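Local coordinates for protein acetylornithine aminotransferase (PDB 2EH6) that transfers an amino group from N(2)-acetyl-L-ornithine to 2-oxoglutarate in arginine biosynthesis, using pyridoxal 5'-phosphate as cofactor and working as a homodimer, at residues A157-I162 with E192-K197; S164-L169 with Q199-E204; Y46-E51 with V285-K290. One frame throughout, in Å; residues are numbered along the deposited sequence.

Interaction 1 of 3, residues A157-I162 with E192-K197; sequences AKLNDI and EDFLSK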
loop_
_atom_site.group_PDB
_atom_site.type_symbol
_atom_site.label_atom_id
_atom_site.label_comp_id
_atom_site.label_asym_id
_atom_site.label_seq_id
_atom_site.Cartn_x
_atom_site.Cartn_y
_atom_site.Cartn_z
ATOM N N ALA A 157 1.868 12.344 23.292
ATOM C CA ALA A 157 1.758 12.198 24.738
ATOM C C ALA A 157 2.612 11.008 25.156
ATOM O O ALA A 157 3.274 10.386 24.320
ATOM C CB ALA A 157 0.306 11.965 25.131
ATOM N N LYS A 158 2.599 10.686 26.445
ATOM C CA LYS A 158 3.381 9.563 26.946
ATOM C C LYS A 158 2.505 8.399 27.397
ATOM O O LYS A 158 1.515 8.584 28.107
ATOM C CB LYS A 158 4.294 10.028 28.084
ATOM C CG LYS A 158 5.377 10.976 27.601
ATOM C CD LYS A 158 6.279 11.459 28.719
ATOM C CE LYS A 158 7.368 12.370 28.162
ATOM N NZ LYS A 158 8.251 12.920 29.228
ATOM N N LEU A 159 2.879 7.198 26.965
ATOM C CA LEU A 159 2.135 5.990 27.296
ATOM C C LEU A 159 2.088 5.806 28.811
ATOM O O LEU A 159 3.085 6.018 29.500
ATOM C CB LEU A 159 2.792 4.773 26.643
ATOM C CG LEU A 159 1.930 3.522 26.462
ATOM C CD1 LEU A 159 0.905 3.764 25.358
ATOM C CD2 LEU A 159 2.816 2.338 26.110
ATOM N N ASN A 160 0.921 5.417 29.312
ATOM C CA ASN A 160 0.698 5.202 30.739
ATOM C C ASN A 160 0.849 6.476 31.564
ATOM O O ASN A 160 1.075 6.420 32.772
ATOM C CB ASN A 160 1.637 4.121 31.275
ATOM C CG ASN A 160 1.417 2.784 30.603
ATOM O OD1 ASN A 160 0.280 2.400 30.326
ATOM N ND2 ASN A 160 2.499 2.064 30.346
ATOM N N ASP A 161 0.725 7.618 30.897
ATOM C CA ASP A 161 0.820 8.924 31.541
ATOM C C ASP A 161 -0.426 9.673 31.088
ATOM O O ASP A 161 -0.396 10.413 30.106
ATOM C CB ASP A 161 2.076 9.660 31.067
ATOM C CG ASP A 161 2.276 10.987 31.772
ATOM O OD1 ASP A 161 1.307 11.491 32.379
ATOM O OD2 ASP A 161 3.400 11.534 31.709
ATOM N N ILE A 162 -1.523 9.472 31.810
ATOM C CA ILE A 162 -2.792 10.090 31.457
ATOM C C ILE A 162 -2.770 11.616 31.503
ATOM O O ILE A 162 -3.513 12.272 30.776
ATOM C CB ILE A 162 -3.928 9.559 32.364
ATOM C CG1 ILE A 162 -5.273 9.702 31.650
ATOM C CG2 ILE A 162 -3.947 10.314 33.685
ATOM C CD1 ILE A 162 -5.374 8.876 30.382
ATOM N N GLU A 192 -3.704 -1.482 31.993
ATOM C CA GLU A 192 -5.154 -1.598 31.967
ATOM C C GLU A 192 -5.751 -0.319 32.546
ATOM O O GLU A 192 -6.752 0.196 32.051
ATOM C CB GLU A 192 -5.609 -2.805 32.789
ATOM C CG GLU A 192 -7.106 -3.054 32.718
ATOM C CD GLU A 192 -7.518 -4.332 33.424
ATOM O OE1 GLU A 192 -7.265 -4.450 34.642
ATOM O OE2 GLU A 192 -8.096 -5.218 32.757
ATOM N N ASP A 193 -5.121 0.194 33.596
ATOM C CA ASP A 193 -5.586 1.415 34.232
ATOM C C ASP A 193 -5.549 2.562 33.230
ATOM O O ASP A 193 -6.526 3.295 33.076
ATOM C CB ASP A 193 -4.704 1.756 35.435
ATOM C CG ASP A 193 -5.131 3.041 36.120
ATOM O OD1 ASP A 193 -6.317 3.139 36.507
ATOM O OD2 ASP A 193 -4.285 3.950 36.273
ATOM N N PHE A 194 -4.416 2.705 32.548
ATOM C CA PHE A 194 -4.242 3.762 31.559
ATOM C C PHE A 194 -5.274 3.672 30.440
ATOM O O PHE A 194 -5.905 4.670 30.091
ATOM C CB PHE A 194 -2.835 3.702 30.957
ATOM C CG PHE A 194 -2.575 4.760 29.921
ATOM C CD1 PHE A 194 -2.534 6.104 30.277
ATOM C CD2 PHE A 194 -2.381 4.413 28.586
ATOM C CE1 PHE A 194 -2.303 7.091 29.317
ATOM C CE2 PHE A 194 -2.149 5.387 27.622
ATOM C CZ PHE A 194 -2.109 6.730 27.986
ATOM N N LEU A 195 -5.443 2.481 29.873
ATOM C CA LEU A 195 -6.402 2.289 28.789
ATOM C C LEU A 195 -7.827 2.580 29.249
ATOM O O LEU A 195 -8.651 3.072 28.474
ATOM C CB LEU A 195 -6.311 0.862 28.238
ATOM C CG LEU A 195 -4.987 0.516 27.546
ATOM C CD1 LEU A 195 -5.024 -0.922 27.066
ATOM C CD2 LEU A 195 -4.747 1.464 26.375
ATOM N N SER A 196 -8.111 2.267 30.509
ATOM C CA SER A 196 -9.429 2.512 31.081
ATOM C C SER A 196 -9.702 4.011 31.094
ATOM O O SER A 196 -10.732 4.472 30.606
ATOM C CB SER A 196 -9.492 1.970 32.508
ATOM O OG SER A 196 -10.684 2.386 33.154
ATOM N N LYS A 197 -8.763 4.767 31.649
ATOM C CA LYS A 197 -8.896 6.212 31.728
ATOM C C LYS A 197 -8.936 6.839 30.344
ATOM O O LYS A 197 -9.690 7.784 30.108
ATOM C CB LYS A 197 -7.739 6.809 32.529
ATOM C CG LYS A 197 -7.729 6.413 33.996
ATOM C CD LYS A 197 -6.526 7.012 34.708
ATOM C CE LYS A 197 -6.471 6.597 36.172
ATOM N NZ LYS A 197 -5.237 7.114 36.828
#
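N160 and F194 bring the two backbones together, their CA atoms 5.2 Å apart, where a type II beta turn from K158 to D161 sits against the first turns of a helix. N160 holds the third position of that turn with a positive phi of 64°, as this turn type requires. The ring of F194 lies against the turn: N160 N stands 3.3 Å above the ring plane, over its centre, and N160 CA is 3.4 Å from F194 CD1 on the same face. At the ring edge lie the backbone N and CA of I162, so the loop wraps from face to rim within a few residues. F194 CG is anti to the backbone N (chi1 180°), and the ring extends outward from the helix. Two apolar groups add to the contact, I162 CD1 at 3.7 Å from F194 CE1 and L159 CD1 at 4.1 Å from F194 CE2. I162 CD1 also rests on K197 CB, at 3.8 Å. The amide of N160 is turned 84° from the ring plane, with OD1 3.4 Å from F194 CB; its OD1 is hydrogen-bonded to S191 N and its ND2 to E189 O, which pins the turn to the chain just ahead of the helix. An alanine at F194 would probably leave a gap beneath the turn, with the backbone of N160 and the methyls of L159 and I162 deprived of their ring partner. The turn follows strand 154-157, an outermost strand of the mixed sheet that holds strands 119-123, 173-178 and 208-212, and D161 is the N-cap of the short helix after it. F194 and L159 both reach I178, so the loop and helix 192-205 meet next to strand 173-178 of that sheet.

Interaction 2 of 3, residues S164-L169 with Q199-E204; sequences SVYKLL and QEICKE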
loop_
_atom_site.group_PDB
_atom_site.type_symbol
_atom_site.label_atom_id
_atom_site.label_comp_id
_atom_site.label_asym_id
_atom_site.label_seq_id
_atom_site.Cartn_x
_atom_site.Cartn_y
_atom_site.Cartn_z
ATOM N N SER A 164 -0.297 13.527 30.562
ATOM C CA SER A 164 0.326 14.028 29.338
ATOM C C SER A 164 -0.727 14.125 28.241
ATOM O O SER A 164 -0.590 14.917 27.307
ATOM C CB SER A 164 1.469 13.106 28.882
ATOM O OG SER A 164 0.983 11.846 28.458
ATOM N N VAL A 165 -1.777 13.318 28.357
ATOM C CA VAL A 165 -2.857 13.335 27.381
ATOM C C VAL A 165 -3.716 14.586 27.589
ATOM O O VAL A 165 -4.058 15.280 26.634
ATOM C CB VAL A 165 -3.751 12.076 27.504
ATOM C CG1 VAL A 165 -4.860 12.119 26.466
ATOM C CG2 VAL A 165 -2.910 10.820 27.323
ATOM N N TYR A 166 -4.057 14.876 28.841
ATOM C CA TYR A 166 -4.868 16.051 29.147
ATOM C C TYR A 166 -4.177 17.342 28.710
ATOM O O TYR A 166 -4.819 18.247 28.181
ATOM C CB TYR A 166 -5.160 16.130 30.648
ATOM C CG TYR A 166 -6.039 15.025 31.180
ATOM C CD1 TYR A 166 -7.348 14.862 30.723
ATOM C CD2 TYR A 166 -5.569 14.151 32.157
ATOM C CE1 TYR A 166 -8.167 13.855 31.231
ATOM C CE2 TYR A 166 -6.379 13.141 32.671
ATOM C CZ TYR A 166 -7.673 12.999 32.207
ATOM O OH TYR A 166 -8.470 12.001 32.724
ATOM N N LYS A 167 -2.870 17.426 28.927
ATOM C CA LYS A 167 -2.123 18.622 28.560
ATOM C C LYS A 167 -2.149 18.906 27.059
ATOM O O LYS A 167 -1.803 20.008 26.628
ATOM C CB LYS A 167 -0.669 18.498 29.021
ATOM C CG LYS A 167 -0.507 18.241 30.510
ATOM N N LEU A 168 -2.562 17.921 26.267
ATOM C CA LEU A 168 -2.597 18.083 24.817
ATOM C C LEU A 168 -4.002 18.055 24.232
ATOM O O LEU A 168 -4.199 18.407 23.069
ATOM C CB LEU A 168 -1.754 16.986 24.149
ATOM C CG LEU A 168 -0.265 16.905 24.508
ATOM C CD1 LEU A 168 0.329 15.627 23.939
ATOM C CD2 LEU A 168 0.467 18.122 23.967
ATOM N N LEU A 169 -4.981 17.643 25.028
ATOM C CA LEU A 169 -6.346 17.560 24.531
ATOM C C LEU A 169 -7.138 18.861 24.660
ATOM O O LEU A 169 -7.216 19.451 25.737
ATOM C CB LEU A 169 -7.087 16.422 25.241
ATOM C CG LEU A 169 -8.374 15.900 24.588
ATOM C CD1 LEU A 169 -8.706 14.534 25.159
ATOM C CD2 LEU A 169 -9.525 16.875 24.815
ATOM N N GLN A 199 -10.048 5.484 27.663
ATOM C CA GLN A 199 -11.365 5.196 27.111
ATOM C C GLN A 199 -12.348 6.207 27.702
ATOM O O GLN A 199 -13.210 6.738 27.000
ATOM C CB GLN A 199 -11.792 3.771 27.478
ATOM C CG GLN A 199 -13.179 3.387 26.984
ATOM C CD GLN A 199 -13.250 3.260 25.475
ATOM O OE1 GLN A 199 -12.765 2.284 24.899
ATOM N NE2 GLN A 199 -13.848 4.252 24.824
ATOM N N GLU A 200 -12.195 6.465 29.000
ATOM C CA GLU A 200 -13.046 7.408 29.727
ATOM C C GLU A 200 -12.946 8.800 29.121
ATOM O O GLU A 200 -13.957 9.444 28.842
ATOM C CB GLU A 200 -12.621 7.468 31.196
ATOM C CG GLU A 200 -13.378 8.490 32.026
ATOM C CD GLU A 200 -12.737 8.729 33.381
ATOM O OE1 GLU A 200 -11.583 9.214 33.415
ATOM O OE2 GLU A 200 -13.384 8.432 34.409
ATOM N N ILE A 201 -11.714 9.256 28.927
ATOM C CA ILE A 201 -11.455 10.567 28.353
ATOM C C ILE A 201 -12.156 10.737 27.013
ATOM O O ILE A 201 -12.792 11.760 26.761
ATOM C CB ILE A 201 -9.946 10.785 28.145
ATOM C CG1 ILE A 201 -9.242 10.833 29.502
ATOM C CG2 ILE A 201 -9.706 12.066 27.365
ATOM C CD1 ILE A 201 -7.744 11.042 29.402
ATOM N N CYS A 202 -12.039 9.732 26.152
ATOM C CA CYS A 202 -12.667 9.799 24.839
ATOM C C CYS A 202 -14.178 9.964 24.916
ATOM O O CYS A 202 -14.748 10.786 24.202
ATOM C CB CYS A 202 -12.307 8.560 24.017
ATOM S SG CYS A 202 -10.567 8.541 23.525
ATOM N N LYS A 203 -14.826 9.192 25.781
ATOM C CA LYS A 203 -16.276 9.286 25.927
ATOM C C LYS A 203 -16.719 10.634 26.492
ATOM O O LYS A 203 -17.709 11.203 26.040
ATOM C CB LYS A 203 -16.800 8.166 26.832
ATOM C CG LYS A 203 -18.278 8.309 27.198
ATOM C CD LYS A 203 -18.768 7.150 28.060
ATOM C CE LYS A 203 -19.153 5.937 27.223
ATOM N NZ LYS A 203 -20.355 6.194 26.375
ATOM N N GLU A 204 -15.982 11.145 27.472
ATOM C CA GLU A 204 -16.329 12.407 28.138
ATOM C C GLU A 204 -15.906 13.665 27.355
ATOM O O GLU A 204 -16.605 14.667 27.315
ATOM C CB GLU A 204 -15.720 12.402 29.539
ATOM C CG GLU A 204 -16.431 11.416 30.465
ATOM C CD GLU A 204 -15.897 11.561 31.875
ATOM O OE1 GLU A 204 -15.996 12.646 32.432
ATOM O OE2 GLU A 204 -15.397 10.573 32.415
#
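The packing of V165, Y166 and L169 against I201 joins two neighbouring helical elements of the alpha/beta large domain of a class-III aminotransferase, the short helix 162-166 with the turn that follows it and helix 192-205. The backbones stay well apart, Y166 CA and I201 CA being 8.6 Å from each other, so the gap is bridged by side chains alone. I201 is the common partner. Its CG1 is anti to the carbonyl carbon and its chi2 of 180° extends CD1 straight on toward the first helix. There CD1 lies 3.4 Å from Y166 CE1 and just as close to Y166 CZ, meeting the outer end of the ring obliquely. The phenol oxygen takes part as well: Y166 OH is 3.5 Å from I201 CG1, a plain van der Waals contact. On its other branch I201 CG2 is 3.5 Å from L169 CD1, a tight carbon pair made as the two side chains slide past each other in opposite directions. V165 adds a looser touch, its CG1 at 4.3 Å from I201 CD1. The isoleucine thus uses both branches, one for the tyrosine and valine and one for the leucine. Beyond these residues, V165 and C202 both rest on I176 of strand 173-178, which shows that the two elements lie over the same part of the mixed sheet that this strand shares with 119-123 and 208-212. L169 also touches I121 of strand 119-123. Y166 OH and E200 OE1, 4.2 Å apart, are too far for a hydrogen bond. Across these segments the contact therefore consists of apolar packing around I201, which would favour close fit over any directional polar bond.

Interaction 3 of 3, residues Y46-E51 with V285-K290; sequences YPKLTE and VDEVEK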
loop_
_atom_site.group_PDB
_atom_site.type_symbol
_atom_site.label_atom_id
_atom_site.label_comp_id
_atom_site.label_asym_id
_atom_site.label_seq_id
_atom_site.Cartn_x
_atom_site.Cartn_y
_atom_site.Cartn_z
ATOM N N TYR A 46 1.650 -22.956 4.310
ATOM C CA TYR A 46 0.532 -23.494 5.069
ATOM C C TYR A 46 -0.434 -24.091 4.043
ATOM O O TYR A 46 -0.996 -23.372 3.223
ATOM C CB TYR A 46 -0.152 -22.372 5.852
ATOM C CG TYR A 46 -1.158 -22.864 6.860
ATOM C CD1 TYR A 46 -0.744 -23.468 8.045
ATOM C CD2 TYR A 46 -2.529 -22.714 6.636
ATOM C CE1 TYR A 46 -1.667 -23.911 8.986
ATOM C CE2 TYR A 46 -3.461 -23.153 7.571
ATOM C CZ TYR A 46 -3.021 -23.747 8.742
ATOM O OH TYR A 46 -3.935 -24.158 9.679
ATOM N N PRO A 47 -0.639 -25.419 4.081
ATOM C CA PRO A 47 -1.527 -26.132 3.155
ATOM C C PRO A 47 -2.833 -25.443 2.751
ATOM O O PRO A 47 -3.075 -25.202 1.570
ATOM C CB PRO A 47 -1.768 -27.463 3.871
ATOM C CG PRO A 47 -0.457 -27.705 4.534
ATOM C CD PRO A 47 -0.128 -26.339 5.118
ATOM N N LYS A 48 -3.680 -25.126 3.723
ATOM C CA LYS A 48 -4.954 -24.494 3.403
ATOM C C LYS A 48 -4.763 -23.164 2.676
ATOM O O LYS A 48 -5.489 -22.857 1.730
ATOM C CB LYS A 48 -5.779 -24.281 4.672
ATOM C CG LYS A 48 -7.188 -23.778 4.406
ATOM C CD LYS A 48 -7.962 -23.589 5.706
ATOM C CE LYS A 48 -9.398 -23.157 5.447
ATOM N NZ LYS A 48 -10.181 -23.078 6.716
ATOM N N LEU A 49 -3.785 -22.379 3.112
ATOM C CA LEU A 49 -3.530 -21.090 2.476
ATOM C C LEU A 49 -3.021 -21.280 1.045
ATOM O O LEU A 49 -3.543 -20.687 0.105
ATOM C CB LEU A 49 -2.515 -20.286 3.297
ATOM C CG LEU A 49 -2.163 -18.890 2.760
ATOM C CD1 LEU A 49 -3.436 -18.094 2.558
ATOM C CD2 LEU A 49 -1.222 -18.167 3.728
ATOM N N THR A 50 -2.010 -22.125 0.883
ATOM C CA THR A 50 -1.434 -22.388 -0.431
ATOM C C THR A 50 -2.455 -22.859 -1.458
ATOM O O THR A 50 -2.489 -22.359 -2.582
ATOM C CB THR A 50 -0.326 -23.460 -0.343
ATOM O OG1 THR A 50 0.767 -22.948 0.421
ATOM C CG2 THR A 50 0.163 -23.837 -1.725
ATOM N N GLU A 51 -3.277 -23.832 -1.080
ATOM C CA GLU A 51 -4.267 -24.358 -2.010
ATOM C C GLU A 51 -5.297 -23.304 -2.405
ATOM O O GLU A 51 -5.703 -23.235 -3.558
ATOM C CB GLU A 51 -4.952 -25.593 -1.414
ATOM C CG GLU A 51 -3.971 -26.724 -1.072
ATOM C CD GLU A 51 -2.971 -27.019 -2.195
ATOM O OE1 GLU A 51 -3.403 -27.322 -3.332
ATOM O OE2 GLU A 51 -1.745 -26.951 -1.939
ATOM N N VAL A 285 -8.246 -15.634 8.836
ATOM C CA VAL A 285 -9.211 -15.348 9.885
ATOM C C VAL A 285 -9.868 -16.616 10.432
ATOM O O VAL A 285 -10.011 -16.760 11.646
ATOM C CB VAL A 285 -10.279 -14.352 9.395
ATOM C CG1 VAL A 285 -11.393 -14.226 10.429
ATOM C CG2 VAL A 285 -9.620 -12.980 9.172
ATOM N N ASP A 286 -10.247 -17.538 9.555
ATOM C CA ASP A 286 -10.866 -18.779 10.012
ATOM C C ASP A 286 -9.881 -19.621 10.814
ATOM O O ASP A 286 -10.219 -20.146 11.877
ATOM C CB ASP A 286 -11.386 -19.605 8.832
ATOM C CG ASP A 286 -12.603 -18.987 8.177
ATOM O OD1 ASP A 286 -13.258 -18.138 8.820
ATOM O OD2 ASP A 286 -12.912 -19.362 7.025
ATOM N N GLU A 287 -8.659 -19.749 10.306
ATOM C CA GLU A 287 -7.645 -20.541 10.992
ATOM C C GLU A 287 -7.205 -19.928 12.309
ATOM O O GLU A 287 -7.033 -20.632 13.303
ATOM C CB GLU A 287 -6.426 -20.741 10.088
ATOM C CG GLU A 287 -6.730 -21.531 8.825
ATOM C CD GLU A 287 -7.264 -22.917 9.132
ATOM O OE1 GLU A 287 -6.541 -23.695 9.785
ATOM O OE2 GLU A 287 -8.403 -23.228 8.725
ATOM N N VAL A 288 -7.019 -18.614 12.317
ATOM C CA VAL A 288 -6.574 -17.918 13.517
ATOM C C VAL A 288 -7.549 -18.015 14.685
ATOM O O VAL A 288 -7.133 -18.211 15.820
ATOM C CB VAL A 288 -6.297 -16.425 13.219
ATOM C CG1 VAL A 288 -6.182 -15.639 14.519
ATOM C CG2 VAL A 288 -5.005 -16.295 12.419
ATOM N N GLU A 289 -8.841 -17.877 14.425
ATOM C CA GLU A 289 -9.786 -17.957 15.527
ATOM C C GLU A 289 -9.745 -19.335 16.185
ATOM O O GLU A 289 -10.030 -19.464 17.369
ATOM C CB GLU A 289 -11.202 -17.606 15.059
ATOM C CG GLU A 289 -11.688 -18.355 13.853
ATOM C CD GLU A 289 -12.986 -17.780 13.322
ATOM O OE1 GLU A 289 -13.022 -16.556 13.055
ATOM O OE2 GLU A 289 -13.965 -18.542 13.169
ATOM N N LYS A 290 -9.367 -20.357 15.422
ATOM C CA LYS A 290 -9.266 -21.713 15.961
ATOM C C LYS A 290 -7.976 -21.866 16.769
ATOM O O LYS A 290 -7.866 -22.746 17.623
ATOM C CB LYS A 290 -9.255 -22.744 14.831
ATOM C CG LYS A 290 -10.496 -22.759 13.954
ATOM C CD LYS A 290 -10.326 -23.767 12.826
ATOM C CE LYS A 290 -11.450 -23.671 11.807
ATOM N NZ LYS A 290 -11.240 -24.623 10.678
#
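The ring of Y46 meets E287 at its edge: E287 OE1 lies near the ring plane, beyond the phenol oxygen, and the ring and the carboxylate are turned 48° against each other. Y46 OH donates a hydrogen bond of 2.6 Å to E287 OE1, reaching that oxygen on its anti side and 29° out of the carboxylate plane. The other oxygen is taken by K48, whose NZ forms a salt bridge of 2.7 Å with E287 OE2, again on the anti side and somewhat out of plane. One carboxylate is thus gripped through both oxygens by two residues of the other segment. K48 CG is anti to the backbone N and the chain beyond is extended, carrying NZ out to E287; the two side chains meet tip to tip, while the glutamate itself is bent at chi2. Close by, K48 CD is 3.1 Å from E287 OE2. K290 joins from the glutamate's own helix, its NZ in a long ion pair of 3.7 Å with E287 OE2. The two amines, K48 NZ and K290 NZ, stand 4.4 Å apart, a repulsion that the shared carboxylate would be expected to offset. The axes of segments 47-51 and 285-290 run nearly antiparallel, at 173°, with a closest approach of 11.5 Å, a spacing spanned here by long polar side chains. Next to K48, L49 packs on L61 of the second subunit. The contact is a surface salt-bridge network, of the kind often found in proteins of hyperthermophiles, tying the start of helix 47-59 to the long helix 275-308.

Overall arrangement
Interactions 1 and 2 are neighbours, their centres 9 Å apart, and both use helix 192-205. Their segments alternate along the chain. They touch directly: K158 N and S164 OG, 2.8 Å apart, probably share a hydrogen bond, and I162 CD1, 3.4 Å from I201 CD1, makes the two packing regions continuous. Interaction 3 lies on the opposite side of the chain's centre, about 35 Å from interaction 1 and 39 Å from interaction 2, centre to centre, and its loop encloses both. In interaction 1 the side chain of L159 is about 11 Å from a bound pyridoxal phosphate, too far for direct contact; interactions 2 and 3 lie away from the active site.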